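PDB 6JTJ: beta-hexosaminidase, which probably cleaves terminal beta-1,4-linked N-acetylglucosamine from peptide-linked peptidoglycan fragments during cell-wall recycling, as a family 3 glycoside hydrolase. Local coordinates for residues 231-234 and 235-239. Numbering follows the deposited sequence.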
ATOM      1  N   ARG C 231      -4.260   0.094  19.977  1.00 30.65           N
ATOM      2  CA  ARG C 231      -5.524  -0.061  20.680  1.00 28.95           C
ATOM      3  C   ARG C 231      -5.579  -1.312  21.525  1.00 32.70           C
ATOM      4  O   ARG C 231      -4.774  -2.239  21.378  1.00 32.03           O
ATOM      5  CB  ARG C 231      -6.681  -0.063  19.692  1.00 29.46           C
ATOM      6  CG  ARG C 231      -6.825   1.237  18.911  1.00 28.86           C
ATOM      7  CD  ARG C 231      -7.954   1.127  17.891  1.00 29.18           C
ATOM      8  NE  ARG C 231      -7.627   0.159  16.853  1.00 28.28           N
ATOM      9  CZ  ARG C 231      -8.506  -0.413  16.037  1.00 27.17           C
ATOM     10  NH1 ARG C 231      -9.801  -0.113  16.096  1.00 26.14           N
ATOM     11  NH2 ARG C 231      -8.081  -1.288  15.142  1.00 27.45           N
ATOM     12  N   SER C 232      -6.564  -1.342  22.411  1.00 36.96           N
ATOM     13  CA  SER C 232      -6.758  -2.459  23.314  1.00 37.56           C
ATOM     14  C   SER C 232      -7.582  -3.521  22.622  1.00 38.09           C
ATOM     15  O   SER C 232      -8.314  -3.240  21.675  1.00 40.46           O
ATOM     16  CB  SER C 232      -7.498  -1.993  24.580  1.00 37.19           C
ATOM     17  OG  SER C 232      -8.872  -1.751  24.309  1.00 36.24           O
ATOM     18  N   LEU C 233      -7.507  -4.740  23.148  1.00 37.98           N
ATOM     19  CA  LEU C 233      -8.316  -5.833  22.647  1.00 37.84           C
ATOM     20  C   LEU C 233      -9.808  -5.525  22.690  1.00 38.54           C
ATOM     21  O   LEU C 233     -10.549  -5.865  21.761  1.00 37.41           O
ATOM     22  CB  LEU C 233      -8.024  -7.115  23.433  1.00 38.26           C
ATOM     23  CG  LEU C 233      -8.738  -8.372  22.937  1.00 38.31           C
ATOM     24  CD1 LEU C 233      -8.410  -8.631  21.477  1.00 37.53           C
ATOM     25  CD2 LEU C 233      -8.346  -9.565  23.792  1.00 39.57           C
ATOM     26  N   ASP C 234     -10.261  -4.883  23.766  1.00 41.25           N
ATOM     27  CA  ASP C 234     -11.679  -4.532  23.877  1.00 42.48           C
ATOM     28  C   ASP C 234     -12.101  -3.617  22.732  1.00 36.85           C
ATOM     29  O   ASP C 234     -13.186  -3.765  22.185  1.00 36.45           O
ATOM     30  CB  ASP C 234     -11.989  -3.866  25.229  1.00 48.75           C
ATOM     31  CG  ASP C 234     -12.034  -4.871  26.385  1.00 54.27           C
ATOM     32  OD1 ASP C 234     -12.534  -6.003  26.206  1.00 56.26           O
ATOM     33  OD2 ASP C 234     -11.578  -4.517  27.489  1.00 60.53           O
ATOM     34  N   GLU C 235     -11.256  -2.652  22.398  1.00 36.54           N
ATOM     35  CA  GLU C 235     -11.565  -1.747  21.293  1.00 37.80           C
ATOM     36  C   GLU C 235     -11.701  -2.516  19.987  1.00 33.88           C
ATOM     37  O   GLU C 235     -12.627  -2.275  19.220  1.00 33.12           O
ATOM     38  CB  GLU C 235     -10.497  -0.666  21.172  1.00 41.01           C
ATOM     39  CG  GLU C 235     -10.554   0.374  22.275  1.00 45.26           C
ATOM     40  CD  GLU C 235      -9.413   1.360  22.172  1.00 48.92           C
ATOM     41  OE1 GLU C 235      -9.636   2.463  21.637  1.00 52.14           O
ATOM     42  OE2 GLU C 235      -8.295   1.023  22.607  1.00 53.00           O
ATOM     43  N   LEU C 236     -10.821  -3.490  19.780  1.00 31.88           N
ATOM     44  CA  LEU C 236     -10.914  -4.337  18.596  1.00 34.28           C
ATOM     45  C   LEU C 236     -12.133  -5.259  18.615  1.00 31.98           C
ATOM     46  O   LEU C 236     -12.781  -5.441  17.574  1.00 30.50           O
ATOM     47  CB  LEU C 236      -9.622  -5.125  18.354  1.00 35.46           C
ATOM     48  CG  LEU C 236      -8.608  -4.388  17.457  1.00 38.01           C
ATOM     49  CD1 LEU C 236      -7.768  -3.409  18.237  1.00 36.47           C
ATOM     50  CD2 LEU C 236      -7.688  -5.372  16.746  1.00 39.58           C
ATOM     51  N   GLU C 237     -12.467  -5.815  19.779  1.00 32.66           N
ATOM     52  CA  GLU C 237     -13.660  -6.671  19.893  1.00 33.78           C
ATOM     53  C   GLU C 237     -14.921  -5.905  19.610  1.00 32.20           C
ATOM     54  O   GLU C 237     -15.852  -6.418  18.988  1.00 34.63           O
ATOM     55  CB  GLU C 237     -13.770  -7.297  21.282  1.00 35.41           C
ATOM     56  CG  GLU C 237     -12.668  -8.288  21.592  1.00 37.27           C
ATOM     57  CD  GLU C 237     -12.868  -9.655  20.946  1.00 41.18           C
ATOM     58  OE1 GLU C 237     -13.849  -9.862  20.173  1.00 38.80           O
ATOM     59  OE2 GLU C 237     -12.019 -10.542  21.225  1.00 45.10           O
ATOM     60  N   ALA C 238     -14.935  -4.643  19.999  1.00 32.00           N
ATOM     61  CA  ALA C 238     -16.104  -3.806  19.744  1.00 32.09           C
ATOM     62  C   ALA C 238     -16.306  -3.476  18.263  1.00 33.40           C
ATOM     63  O   ALA C 238     -17.390  -3.050  17.872  1.00 34.77           O
ATOM     64  CB  ALA C 238     -16.000  -2.522  20.560  1.00 32.64           C
ATOM     65  N   ALA C 239     -15.264  -3.608  17.439  1.00 31.25           N
ATOM     66  CA  ALA C 239     -15.351  -3.145  16.052  1.00 28.13           C
ATOM     67  C   ALA C 239     -14.638  -4.079  15.085  1.00 25.48           C
ATOM     68  O   ALA C 239     -15.287  -4.935  14.467  1.00 23.09           O
ATOM     69  CB  ALA C 239     -14.812  -1.720  15.946  1.00 28.20           C
TER
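E235 and S232 bond each to the other's backbone N-H, the reciprocal pattern that defines a capping box at the start of helix 233-238. In one direction E235 N donates to S232 OG at 3.2 Å. In the other, S232 N reaches E235 OE2 at 2.9 Å, with an N-H...O angle of 175°; the carboxylate oxygen is met on its anti side, out of the carboxylate plane. The glutamate gets there because CG stands beside its own backbone N (chi1 -72°) and the chain then runs extended back toward the N-cap. A weak bond from S232 OG to E235 OE2 (3.3 Å) is a third link between the two residues and the one that joins their side chains. R231 crosses E235 at a slant, its guanidinium plane turned 70° from the carboxylate; with R231 NE and E235 OE1 5.7 Å apart, this is no salt bridge.

At L236 the first helical turn closes, its N bonding to S232 O at 3.2 Å. L236 CD1 lies 3.6 Å above one face of the R231 guanidinium, nearer its margin than its centre, while the guanidinium is bound by salt bridges to D229 and D240. E237 N donates to L233 O at 2.8 Å. The E237 side chain bends at chi2 and runs alongside L233; L233 CD1 comes within 4.1 Å of E237 OE2, a loose van der Waals approach, and E237 OE1 forms a salt bridge with R245 of helix 242-249. A238 N continues the series to D234 O.

The short helix follows strand 208-212 and precedes helix 242-249 in the barrel-type catalytic domain of family 3 glycoside hydrolases, on its periphery. R231 rests on W171 and F217, A239 touches L169, and L233 and L236 pack against W276 of helix 274-284.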